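Local coordinates for protein serine protease inhibitor 4, isoform B (Drosophila melanogaster, PDB 4P0F) that probably inhibits serine and cysteine proteases as a member of the serpin family, and is seen here cleaved, with its reactive loop inserted into the central sheet, at residues Gln80-Tyr85 and Leu91-Lys96; Gln122-Ser127 and Ala133-Asn138; Thr329-Ala334 and Tyr362-Gln367. All coordinates share one frame; numbering follows the deposited sequence.

Interaction 1: Gln80-Tyr85 and Leu91-Lys96; sequences QVLAAY and LRIANK
The turn from helix 71-84 into strand 91-100 of the large serpin sheet A is packed by two pairs, Tyr85 with Leu91 and Leu82 with Ile93. In the connection that follows the helix, the Tyr85 ring lies over Leu91, whose CD2 methyl sits 3.4 Å from the ring centroid and only 8° off the ring normal, a CH-pi contact over one face. Leu91 delivers that methyl by holding CG anti to the backbone N (chi1 -179°), while the broad aromatic face suits a branched aliphatic partner; the ring is, however, poorly ordered. One turn back, Leu82 CD2 meets Ile93 CG2 at 3.7 Å, the side chains crossing at about a right angle, and CD1 is the branch closer to Asn95, 3.7 Å from its ND2. The polar atoms of that buried amide have partners, OD1 in Asn167 and ND2 in the carbonyl of Phe117, so an apolar neighbour is tolerated here. Phe39 of helix 38-49 also touches Ile93. A water bridges the two backbones: it donates to Tyr85 O at 2.7 Å and accepts from Ile93 N at 2.9 Å.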
ATOM      1  N   GLN A  80     -12.885   5.855  11.110  1.00 33.50           N
ATOM      2  CA  GLN A  80     -12.161   6.894  11.835  1.00 43.65           C
ATOM      3  C   GLN A  80     -11.028   7.466  10.987  1.00 36.43           C
ATOM      4  O   GLN A  80     -10.827   8.677  10.944  1.00 37.20           O
ATOM      5  CB  GLN A  80     -11.611   6.341  13.154  1.00 48.69           C
ATOM      6  CG  GLN A  80     -12.673   6.126  14.225  1.00 57.76           C
ATOM      7  CD  GLN A  80     -12.090   5.637  15.540  1.00 77.90           C
ATOM      8  OE1 GLN A  80     -11.374   4.634  15.582  1.00 80.65           O
ATOM      9  NE2 GLN A  80     -12.389   6.349  16.623  1.00 69.50           N
ATOM     10  N   VAL A  81     -10.304   6.597  10.290  1.00 33.61           N
ATOM     11  CA  VAL A  81      -9.189   7.039   9.455  1.00 26.88           C
ATOM     12  C   VAL A  81      -9.662   7.656   8.150  1.00 28.11           C
ATOM     13  O   VAL A  81      -9.216   8.728   7.760  1.00 35.28           O
ATOM     14  CB  VAL A  81      -8.243   5.873   9.119  1.00 38.66           C
ATOM     15  CG1 VAL A  81      -7.064   6.365   8.278  1.00 46.87           C
ATOM     16  CG2 VAL A  81      -7.761   5.200  10.391  1.00 35.23           C
ATOM     17  N   LEU A  82     -10.553   6.946   7.460  1.00 27.45           N
ATOM     18  CA  LEU A  82     -11.075   7.410   6.184  1.00 28.47           C
ATOM     19  C   LEU A  82     -11.737   8.774   6.314  1.00 31.20           C
ATOM     20  O   LEU A  82     -11.569   9.640   5.449  1.00 35.04           O
ATOM     21  CB  LEU A  82     -12.068   6.386   5.626  1.00 25.68           C
ATOM     22  CG  LEU A  82     -11.472   5.028   5.268  1.00 24.49           C
ATOM     23  CD1 LEU A  82     -12.574   3.997   5.081  1.00 25.91           C
ATOM     24  CD2 LEU A  82     -10.628   5.115   4.016  1.00 26.22           C
ATOM     25  N   ALA A  83     -12.474   8.980   7.402  1.00 31.74           N
ATOM     26  CA  ALA A  83     -13.164  10.248   7.611  1.00 32.36           C
ATOM     27  C   ALA A  83     -12.175  11.392   7.837  1.00 40.98           C
ATOM     28  O   ALA A  83     -12.426  12.528   7.441  1.00 43.87           O
ATOM     29  CB  ALA A  83     -14.121  10.149   8.785  1.00 34.75           C
ATOM     30  N   ALA A  84     -11.054  11.088   8.482  1.00 43.59           N
ATOM     31  CA  ALA A  84     -10.057  12.107   8.801  1.00 47.08           C
ATOM     32  C   ALA A  84      -9.448  12.717   7.539  1.00 53.29           C
ATOM     33  O   ALA A  84      -8.860  13.795   7.592  1.00 51.09           O
ATOM     34  CB  ALA A  84      -8.967  11.521   9.683  1.00 42.82           C
ATOM     35  N   TYR A  85      -9.593  12.025   6.410  1.00 53.20           N
ATOM     36  CA  TYR A  85      -9.117  12.527   5.122  1.00 50.51           C
ATOM     37  C   TYR A  85     -10.268  12.830   4.167  1.00 62.72           C
ATOM     38  O   TYR A  85     -10.070  12.894   2.952  1.00 71.70           O
ATOM     39  CB  TYR A  85      -8.155  11.518   4.492  1.00 52.05           C
ATOM     40  CG  TYR A  85      -6.797  11.536   5.143  1.00 60.40           C
ATOM     41  CD1 TYR A  85      -5.888  12.547   4.857  1.00 62.12           C
ATOM     42  CD2 TYR A  85      -6.427  10.557   6.057  1.00 56.94           C
ATOM     43  CE1 TYR A  85      -4.648  12.580   5.453  1.00 76.25           C
ATOM     44  CE2 TYR A  85      -5.184  10.581   6.662  1.00 64.08           C
ATOM     45  CZ  TYR A  85      -4.299  11.596   6.355  1.00 74.50           C
ATOM     46  OH  TYR A  85      -3.057  11.635   6.946  1.00 83.85           O
ATOM     47  N   LEU A  91      -4.116  13.860   0.263  1.00 26.60           N
ATOM     48  CA  LEU A  91      -4.349  12.422   0.308  1.00 24.62           C
ATOM     49  C   LEU A  91      -5.822  12.136   0.049  1.00 25.99           C
ATOM     50  O   LEU A  91      -6.679  12.624   0.777  1.00 27.39           O
ATOM     51  CB  LEU A  91      -3.922  11.859   1.665  1.00 29.44           C
ATOM     52  CG  LEU A  91      -4.090  10.347   1.835  1.00 29.09           C
ATOM     53  CD1 LEU A  91      -3.113   9.618   0.942  1.00 30.13           C
ATOM     54  CD2 LEU A  91      -3.895   9.939   3.281  1.00 39.87           C
ATOM     55  N   ARG A  92      -6.099  11.366  -1.000  1.00 22.85           N
ATOM     56  CA  ARG A  92      -7.462  10.994  -1.359  1.00 22.22           C
ATOM     57  C   ARG A  92      -7.593   9.478  -1.349  1.00 20.49           C
ATOM     58  O   ARG A  92      -6.837   8.780  -2.025  1.00 20.69           O
ATOM     59  CB  ARG A  92      -7.834  11.546  -2.740  1.00 31.19           C
ATOM     60  CG  ARG A  92      -7.601  13.042  -2.910  1.00 50.85           C
ATOM     61  CD  ARG A  92      -8.538  13.872  -2.047  1.00 75.87           C
ATOM     62  NE  ARG A  92      -9.913  13.840  -2.539  1.00 90.96           N
ATOM     63  CZ  ARG A  92     -10.963  14.299  -1.864  1.00 91.35           C
ATOM     64  NH1 ARG A  92     -10.807  14.824  -0.655  1.00 84.37           N
ATOM     65  NH2 ARG A  92     -12.175  14.224  -2.399  1.00 79.04           N
ATOM     66  N   ILE A  93      -8.551   8.974  -0.579  1.00 19.91           N
ATOM     67  CA  ILE A  93      -8.779   7.541  -0.475  1.00 18.50           C
ATOM     68  C   ILE A  93     -10.224   7.266  -0.884  1.00 18.25           C
ATOM     69  O   ILE A  93     -11.125   8.013  -0.508  1.00 20.86           O
ATOM     70  CB  ILE A  93      -8.518   7.024   0.947  1.00 19.73           C
ATOM     71  CG1 ILE A  93      -7.132   7.452   1.426  1.00 19.44           C
ATOM     72  CG2 ILE A  93      -8.593   5.507   0.988  1.00 20.11           C
ATOM     73  CD1 ILE A  93      -6.932   7.318   2.924  1.00 26.65           C
ATOM     74  N   ALA A  94     -10.428   6.212  -1.668  1.00 17.32           N
ATOM     75  CA  ALA A  94     -11.758   5.897  -2.194  1.00 17.20           C
ATOM     76  C   ALA A  94     -12.013   4.406  -2.266  1.00 18.30           C
ATOM     77  O   ALA A  94     -11.164   3.642  -2.718  1.00 15.51           O
ATOM     78  CB  ALA A  94     -11.935   6.502  -3.557  1.00 18.42           C
ATOM     79  N   ASN A  95     -13.213   4.019  -1.845  1.00 17.24           N
ATOM     80  CA  ASN A  95     -13.653   2.642  -1.891  1.00 15.82           C
ATOM     81  C   ASN A  95     -14.861   2.497  -2.791  1.00 15.55           C
ATOM     82  O   ASN A  95     -15.728   3.372  -2.828  1.00 17.41           O
ATOM     83  CB  ASN A  95     -13.992   2.145  -0.487  1.00 16.17           C
ATOM     84  CG  ASN A  95     -12.774   2.082   0.409  1.00 14.93           C
ATOM     85  OD1 ASN A  95     -11.737   1.563   0.016  1.00 15.73           O
ATOM     86  ND2 ASN A  95     -12.901   2.610   1.617  1.00 21.56           N
ATOM     87  N   LYS A  96     -14.919   1.383  -3.508  1.00 17.71           N
ATOM     88  CA  LYS A  96     -16.093   1.086  -4.321  1.00 18.51           C
ATOM     89  C   LYS A  96     -16.253  -0.407  -4.494  1.00 18.80           C
ATOM     90  O   LYS A  96     -15.273  -1.131  -4.608  1.00 17.44           O
ATOM     91  CB  LYS A  96     -15.994   1.766  -5.690  1.00 16.26           C
ATOM     92  CG  LYS A  96     -17.266   1.670  -6.536  1.00 17.07           C
ATOM     93  CD  LYS A  96     -17.325   2.767  -7.587  1.00 21.79           C
ATOM     94  CE  LYS A  96     -18.636   2.747  -8.347  1.00 21.72           C
ATOM     95  NZ  LYS A  96     -18.755   3.930  -9.263  1.00 25.04           N
TER
HETATM   96  O   HOH W   1      -9.954  10.794   1.185  1.00 28.40           O

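Interaction 2: Gln122-Ser127 and Ala133-Asn138; sequences QSVDFS and AATINN
Thr135 and Ile136 on helix 129-143, the serpin helix F that lies across sheet A, meet the end of strand 120-124 and the chain just beyond it. The aliphatic contact is made by the Thr135 methyl. Its CG2 stands anti to the backbone N and reaches the strand, 4.0 Å from Val124 CG1, while OG1 is bonded to the carbonyl of Gln131 one helical turn back. Threonine thus suits a helix face turned to a strand: its hydroxyl is paid for within the helix and its methyl is left for packing. A second kind of contact sets this methyl against an amide, that of Gln122, with OE1 at 3.7 Å and NE2 nearly as close, at the end of an extended chain that approaches from the opposite direction. The aromatic contact is made at a ring edge, where Phe126 CE1 lies 4.0 Å from Ile136 CD1, close to the ring plane. Val124 CG2 covers one face of that ring from 3.5 Å above its plane, offset toward the rim. Between these two segments the contact is van der Waals packing: methyls and a ring edge set its shape, while the Thr135 hydroxyl turns to Gln131 and the Gln122 amide oxygen has Lys96 nearby.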
ATOM      1  N   GLN A 122     -21.851  -0.013  -7.423  1.00 22.02           N
ATOM      2  CA  GLN A 122     -22.334   0.010  -8.799  1.00 21.54           C
ATOM      3  C   GLN A 122     -22.559  -1.411  -9.293  1.00 20.13           C
ATOM      4  O   GLN A 122     -21.777  -2.300  -8.992  1.00 21.05           O
ATOM      5  CB  GLN A 122     -21.331   0.726  -9.699  1.00 26.23           C
ATOM      6  CG  GLN A 122     -21.751   0.826 -11.159  1.00 25.86           C
ATOM      7  CD  GLN A 122     -20.759   1.607 -12.003  1.00 27.99           C
ATOM      8  OE1 GLN A 122     -19.672   1.949 -11.546  1.00 27.74           O
ATOM      9  NE2 GLN A 122     -21.129   1.889 -13.243  1.00 29.09           N
ATOM     10  N   SER A 123     -23.629  -1.612 -10.058  1.00 21.86           N
ATOM     11  CA  SER A 123     -23.891  -2.900 -10.686  1.00 21.52           C
ATOM     12  C   SER A 123     -23.221  -2.952 -12.055  1.00 23.96           C
ATOM     13  O   SER A 123     -23.268  -1.976 -12.803  1.00 27.11           O
ATOM     14  CB  SER A 123     -25.396  -3.136 -10.826  1.00 23.79           C
ATOM     15  OG  SER A 123     -26.016  -3.206  -9.554  1.00 30.80           O
ATOM     16  N   VAL A 124     -22.587  -4.078 -12.364  1.00 21.04           N
ATOM     17  CA  VAL A 124     -21.932  -4.281 -13.658  1.00 21.64           C
ATOM     18  C   VAL A 124     -22.233  -5.675 -14.200  1.00 26.08           C
ATOM     19  O   VAL A 124     -22.614  -6.568 -13.444  1.00 24.67           O
ATOM     20  CB  VAL A 124     -20.392  -4.098 -13.563  1.00 26.03           C
ATOM     21  CG1 VAL A 124     -20.040  -2.704 -13.044  1.00 24.52           C
ATOM     22  CG2 VAL A 124     -19.770  -5.169 -12.680  1.00 23.14           C
ATOM     23  N   ASP A 125     -22.059  -5.858 -15.506  1.00 22.83           N
ATOM     24  CA  ASP A 125     -22.292  -7.149 -16.146  1.00 24.80           C
ATOM     25  C   ASP A 125     -20.963  -7.861 -16.380  1.00 22.80           C
ATOM     26  O   ASP A 125     -20.281  -7.600 -17.373  1.00 24.14           O
ATOM     27  CB  ASP A 125     -23.044  -6.962 -17.468  1.00 28.09           C
ATOM     28  CG  ASP A 125     -23.424  -8.275 -18.120  1.00 33.15           C
ATOM     29  OD1 ASP A 125     -22.987  -9.336 -17.639  1.00 29.78           O
ATOM     30  OD2 ASP A 125     -24.156  -8.248 -19.132  1.00 32.65           O
ATOM     31  N   PHE A 126     -20.580  -8.747 -15.461  1.00 21.79           N
ATOM     32  CA  PHE A 126     -19.289  -9.438 -15.557  1.00 23.72           C
ATOM     33  C   PHE A 126     -19.211 -10.447 -16.709  1.00 22.71           C
ATOM     34  O   PHE A 126     -18.118 -10.858 -17.096  1.00 25.28           O
ATOM     35  CB  PHE A 126     -18.963 -10.146 -14.236  1.00 20.39           C
ATOM     36  CG  PHE A 126     -18.564  -9.208 -13.118  1.00 19.10           C
ATOM     37  CD1 PHE A 126     -17.441  -8.397 -13.226  1.00 18.52           C
ATOM     38  CD2 PHE A 126     -19.292  -9.171 -11.936  1.00 18.65           C
ATOM     39  CE1 PHE A 126     -17.077  -7.559 -12.190  1.00 20.18           C
ATOM     40  CE2 PHE A 126     -18.940  -8.328 -10.901  1.00 20.28           C
ATOM     41  CZ  PHE A 126     -17.828  -7.519 -11.028  1.00 19.84           C
ATOM     42  N   SER A 127     -20.353 -10.851 -17.257  1.00 23.93           N
ATOM     43  CA  SER A 127     -20.354 -11.702 -18.446  1.00 25.48           C
ATOM     44  C   SER A 127     -19.774 -10.932 -19.622  1.00 28.35           C
ATOM     45  O   SER A 127     -19.133 -11.506 -20.508  1.00 29.11           O
ATOM     46  CB  SER A 127     -21.766 -12.187 -18.773  1.00 30.83           C
ATOM     47  OG  SER A 127     -22.261 -12.972 -17.705  1.00 34.40           O
ATOM     48  N   ALA A 133     -14.424  -4.741 -16.790  1.00 20.30           N
ATOM     49  CA  ALA A 133     -13.072  -4.377 -16.417  1.00 19.77           C
ATOM     50  C   ALA A 133     -12.843  -2.906 -16.734  1.00 20.21           C
ATOM     51  O   ALA A 133     -12.256  -2.184 -15.938  1.00 20.48           O
ATOM     52  CB  ALA A 133     -12.068  -5.246 -17.140  1.00 20.89           C
ATOM     53  N   ALA A 134     -13.329  -2.457 -17.889  1.00 22.97           N
ATOM     54  CA  ALA A 134     -13.156  -1.062 -18.277  1.00 25.15           C
ATOM     55  C   ALA A 134     -13.834  -0.146 -17.260  1.00 21.74           C
ATOM     56  O   ALA A 134     -13.278   0.877 -16.881  1.00 22.93           O
ATOM     57  CB  ALA A 134     -13.705  -0.812 -19.680  1.00 27.62           C
ATOM     58  N   THR A 135     -15.030  -0.515 -16.809  1.00 21.37           N
ATOM     59  CA  THR A 135     -15.739   0.272 -15.801  1.00 21.97           C
ATOM     60  C   THR A 135     -14.928   0.382 -14.508  1.00 22.66           C
ATOM     61  O   THR A 135     -14.736   1.474 -13.971  1.00 22.15           O
ATOM     62  CB  THR A 135     -17.123  -0.335 -15.510  1.00 20.97           C
ATOM     63  OG1 THR A 135     -17.918  -0.209 -16.689  1.00 23.14           O
ATOM     64  CG2 THR A 135     -17.823   0.386 -14.365  1.00 25.86           C
ATOM     65  N   ILE A 136     -14.444  -0.752 -14.019  1.00 18.68           N
ATOM     66  CA  ILE A 136     -13.625  -0.786 -12.813  1.00 18.41           C
ATOM     67  C   ILE A 136     -12.337   0.005 -13.004  1.00 18.92           C
ATOM     68  O   ILE A 136     -11.961   0.841 -12.171  1.00 18.56           O
ATOM     69  CB  ILE A 136     -13.295  -2.245 -12.417  1.00 18.78           C
ATOM     70  CG1 ILE A 136     -14.585  -2.976 -12.016  1.00 21.04           C
ATOM     71  CG2 ILE A 136     -12.263  -2.287 -11.289  1.00 16.10           C
ATOM     72  CD1 ILE A 136     -14.488  -4.510 -12.027  1.00 18.65           C
ATOM     73  N   ASN A 137     -11.658  -0.257 -14.108  1.00 18.52           N
ATOM     74  CA  ASN A 137     -10.324   0.289 -14.301  1.00 18.92           C
ATOM     75  C   ASN A 137     -10.366   1.778 -14.597  1.00 20.90           C
ATOM     76  O   ASN A 137      -9.460   2.520 -14.207  1.00 20.49           O
ATOM     77  CB  ASN A 137      -9.615  -0.482 -15.405  1.00 19.57           C
ATOM     78  CG  ASN A 137      -9.287  -1.904 -14.983  1.00 21.89           C
ATOM     79  OD1 ASN A 137      -9.220  -2.203 -13.790  1.00 21.97           O
ATOM     80  ND2 ASN A 137      -9.096  -2.787 -15.952  1.00 21.98           N
ATOM     81  N   ASN A 138     -11.432   2.226 -15.250  1.00 20.84           N
ATOM     82  CA  ASN A 138     -11.608   3.650 -15.487  1.00 21.79           C
ATOM     83  C   ASN A 138     -11.866   4.397 -14.179  1.00 21.18           C
ATOM     84  O   ASN A 138     -11.366   5.507 -13.983  1.00 22.60           O
ATOM     85  CB  ASN A 138     -12.745   3.889 -16.481  1.00 23.99           C
ATOM     86  CG  ASN A 138     -12.373   3.486 -17.896  1.00 29.07           C
ATOM     87  OD1 ASN A 138     -11.201   3.284 -18.211  1.00 37.56           O
ATOM     88  ND2 ASN A 138     -13.375   3.378 -18.765  1.00 31.25           N
TER

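Interaction 3: Thr329-Ala334 and Tyr362-Gln367; sequences TEAAAA and YVLVHQ
Strands 328-341 and 360-366 pass each other as members of different layers, with the CA atoms of Ala331 and Leu364 their nearest pair at 9.3 Å, too far apart for backbone pairing. The first is the N-terminal part of the cleaved reactive loop, inserted into sheet A between strands 161-174 and 311-324; its backbone bonds run from Ala331 to Phe171 on one flank and from Glu330 to Glu323 on the other. The second belongs to sheet B, so the contact is one between sheet faces. Leu364 bridges the gap with a single methyl. CG is anti to the carbonyl carbon (chi1 -65°), and chi2 of -176° keeps CD1 anti to CA, which makes this methyl the leading tip, 4.1 Å from Ala331 CB and 4.3 Å from Thr329 CG2. These two residues share a face because alternate side chains of an extended strand point the same way; Glu330 between them turns to the other side, where OE2 is bonded to His170 and Asn145. Alanine suits position 331 because its CB is short, and Leu364 supplies most of the reach across the gap. Thr329 presents its methyl to Leu364, and its hydroxyl is hydrogen-bonded to Tyr225 OH. Phe373 touches both Ala331 and Leu364, and Met232 touches both Thr329 and Leu364, so the small direct contact is part of a wider apolar layer between the sheets. The run of alanines is characteristic of the hinge of inhibitory serpins, where small side chains let the loop enter sheet A. The contact is apolar, made of methyl groups at van der Waals distance across the two sheets, and the one polar side-chain atom beside it, Thr329 OG1, is satisfied by Tyr225 in this buried place.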
ATOM      1  N   THR A 329       6.541  14.449  -3.809  1.00 18.42           N
ATOM      2  CA  THR A 329       6.275  13.055  -4.102  1.00 19.96           C
ATOM      3  C   THR A 329       4.848  12.912  -4.590  1.00 19.62           C
ATOM      4  O   THR A 329       3.946  13.577  -4.083  1.00 19.14           O
ATOM      5  CB  THR A 329       6.476  12.172  -2.853  1.00 19.78           C
ATOM      6  OG1 THR A 329       7.833  12.284  -2.425  1.00 19.46           O
ATOM      7  CG2 THR A 329       6.149  10.706  -3.144  1.00 17.27           C
ATOM      8  N   GLU A 330       4.664  12.076  -5.600  1.00 18.52           N
ATOM      9  CA  GLU A 330       3.331  11.642  -5.986  1.00 16.57           C
ATOM     10  C   GLU A 330       3.315  10.132  -5.958  1.00 19.29           C
ATOM     11  O   GLU A 330       4.229   9.484  -6.464  1.00 18.62           O
ATOM     12  CB  GLU A 330       2.928  12.167  -7.369  1.00 19.85           C
ATOM     13  CG  GLU A 330       1.497  11.786  -7.722  1.00 24.23           C
ATOM     14  CD  GLU A 330       0.941  12.483  -8.956  1.00 29.47           C
ATOM     15  OE1 GLU A 330       1.720  13.102  -9.713  1.00 30.70           O
ATOM     16  OE2 GLU A 330      -0.297  12.405  -9.163  1.00 29.67           O
ATOM     17  N   ALA A 331       2.282   9.576  -5.334  1.00 19.25           N
ATOM     18  CA  ALA A 331       2.157   8.135  -5.208  1.00 17.26           C
ATOM     19  C   ALA A 331       0.705   7.744  -5.343  1.00 16.51           C
ATOM     20  O   ALA A 331      -0.185   8.524  -5.027  1.00 19.36           O
ATOM     21  CB  ALA A 331       2.705   7.655  -3.880  1.00 19.69           C
ATOM     22  N   ALA A 332       0.479   6.528  -5.828  1.00 17.96           N
ATOM     23  CA  ALA A 332      -0.866   6.016  -5.965  1.00 13.98           C
ATOM     24  C   ALA A 332      -0.836   4.508  -5.877  1.00 15.09           C
ATOM     25  O   ALA A 332       0.175   3.878  -6.175  1.00 16.38           O
ATOM     26  CB  ALA A 332      -1.486   6.456  -7.282  1.00 20.33           C
ATOM     27  N   ALA A 333      -1.958   3.930  -5.475  1.00 15.97           N
ATOM     28  CA  ALA A 333      -2.085   2.491  -5.465  1.00 14.19           C
ATOM     29  C   ALA A 333      -3.553   2.123  -5.529  1.00 14.04           C
ATOM     30  O   ALA A 333      -4.419   2.940  -5.226  1.00 15.18           O
ATOM     31  CB  ALA A 333      -1.445   1.896  -4.220  1.00 13.76           C
ATOM     32  N   ALA A 334      -3.820   0.883  -5.907  1.00 15.92           N
ATOM     33  CA  ALA A 334      -5.166   0.344  -5.800  1.00 14.56           C
ATOM     34  C   ALA A 334      -5.093  -1.145  -5.561  1.00 13.10           C
ATOM     35  O   ALA A 334      -4.136  -1.804  -5.971  1.00 14.02           O
ATOM     36  CB  ALA A 334      -5.992   0.658  -7.058  1.00 16.10           C
ATOM     37  N   TYR A 362      11.904   2.758   2.330  1.00 14.79           N
ATOM     38  CA  TYR A 362      11.228   4.013   2.614  1.00 12.49           C
ATOM     39  C   TYR A 362       9.758   3.758   2.933  1.00 15.23           C
ATOM     40  O   TYR A 362       9.171   2.748   2.526  1.00 17.31           O
ATOM     41  CB  TYR A 362      11.370   4.999   1.438  1.00 15.79           C
ATOM     42  CG  TYR A 362      10.743   4.509   0.158  1.00 14.09           C
ATOM     43  CD1 TYR A 362       9.389   4.692  -0.081  1.00 18.60           C
ATOM     44  CD2 TYR A 362      11.491   3.831  -0.791  1.00 16.04           C
ATOM     45  CE1 TYR A 362       8.801   4.234  -1.237  1.00 17.76           C
ATOM     46  CE2 TYR A 362      10.908   3.363  -1.958  1.00 16.78           C
ATOM     47  CZ  TYR A 362       9.561   3.567  -2.172  1.00 18.76           C
ATOM     48  OH  TYR A 362       8.970   3.094  -3.321  1.00 20.41           O
ATOM     49  N   VAL A 363       9.186   4.682   3.691  1.00 13.52           N
ATOM     50  CA  VAL A 363       7.801   4.623   4.127  1.00 14.85           C
ATOM     51  C   VAL A 363       7.203   6.016   4.055  1.00 15.96           C
ATOM     52  O   VAL A 363       7.813   6.980   4.507  1.00 18.12           O
ATOM     53  CB  VAL A 363       7.673   4.103   5.572  1.00 15.88           C
ATOM     54  CG1 VAL A 363       6.203   3.789   5.897  1.00 15.96           C
ATOM     55  CG2 VAL A 363       8.542   2.882   5.786  1.00 17.02           C
ATOM     56  N   LEU A 364       6.024   6.131   3.455  1.00 12.11           N
ATOM     57  CA  LEU A 364       5.241   7.361   3.539  1.00 12.58           C
ATOM     58  C   LEU A 364       4.316   7.211   4.739  1.00 16.81           C
ATOM     59  O   LEU A 364       3.417   6.354   4.742  1.00 16.32           O
ATOM     60  CB  LEU A 364       4.443   7.613   2.253  1.00 16.19           C
ATOM     61  CG  LEU A 364       5.258   7.869   0.985  1.00 30.26           C
ATOM     62  CD1 LEU A 364       4.357   8.201  -0.202  1.00 27.73           C
ATOM     63  CD2 LEU A 364       6.237   9.001   1.206  1.00 31.46           C
ATOM     64  N   VAL A 365       4.569   8.011   5.768  1.00 18.23           N
ATOM     65  CA  VAL A 365       3.966   7.804   7.079  1.00 20.22           C
ATOM     66  C   VAL A 365       3.154   9.004   7.519  1.00 26.54           C
ATOM     67  O   VAL A 365       3.582  10.152   7.385  1.00 24.84           O
ATOM     68  CB  VAL A 365       5.041   7.509   8.159  1.00 31.89           C
ATOM     69  CG1 VAL A 365       5.724   6.203   7.882  1.00 43.54           C
ATOM     70  CG2 VAL A 365       6.073   8.603   8.219  1.00 33.26           C
ATOM     71  N   HIS A 366       1.963   8.727   8.035  1.00 21.39           N
ATOM     72  CA  HIS A 366       1.159   9.744   8.693  1.00 24.82           C
ATOM     73  C   HIS A 366       1.452   9.704  10.183  1.00 33.42           C
ATOM     74  O   HIS A 366       1.333   8.650  10.823  1.00 26.25           O
ATOM     75  CB  HIS A 366      -0.331   9.533   8.427  1.00 35.53           C
ATOM     76  CG  HIS A 366      -1.219  10.316   9.342  1.00 56.34           C
ATOM     77  ND1 HIS A 366      -1.823  11.497   8.966  1.00 65.18           N
ATOM     78  CD2 HIS A 366      -1.599  10.092  10.623  1.00 65.90           C
ATOM     79  CE1 HIS A 366      -2.540  11.963   9.973  1.00 74.31           C
ATOM     80  NE2 HIS A 366      -2.421  11.129  10.990  1.00 79.84           N
ATOM     81  N   GLN A 367       1.843  10.854  10.725  1.00 30.29           N
ATOM     82  CA  GLN A 367       2.184  10.991  12.141  1.00 35.15           C
ATOM     83  C   GLN A 367       3.180   9.929  12.610  1.00 33.94           C
ATOM     84  O   GLN A 367       4.309   9.864  12.115  1.00 34.58           O
ATOM     85  CB  GLN A 367       0.914  10.934  12.995  1.00 48.35           C
ATOM     86  CG  GLN A 367       0.017  12.154  12.819  1.00 74.79           C
ATOM     87  CD  GLN A 367      -1.241  12.095  13.667  1.00 82.72           C
ATOM     88  OE1 GLN A 367      -1.350  11.280  14.583  1.00 88.42           O
ATOM     89  NE2 GLN A 367      -2.201  12.962  13.361  1.00 82.53           N
TER

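Overall arrangement
All three contacts gather around serpin sheet A. Interactions 1 and 2, with centres about 22 Å apart, share neighbouring strands 91-100 and 120-124, and Lys96 NZ of the first lies 3.2 Å from Gln122 OE1 of the second. Interaction 3 lies about 14 Å from interaction 1, centre to centre, and places the inserted reactive loop against sheet B; strand 161-174 separates that loop from strand 91-100. Tyr85 and His366 also approach each other, although the poor order of the tyrosine makes the detail doubtful. Interactions 2 and 3 do not touch, their nearest atoms being about 8 Å apart. Along strand 91-100, Ile93 and Asn95 point toward helix 71-84 while Ala94 and Lys96 touch Trp139 of helix 129-143, so the two helices lie on opposite faces.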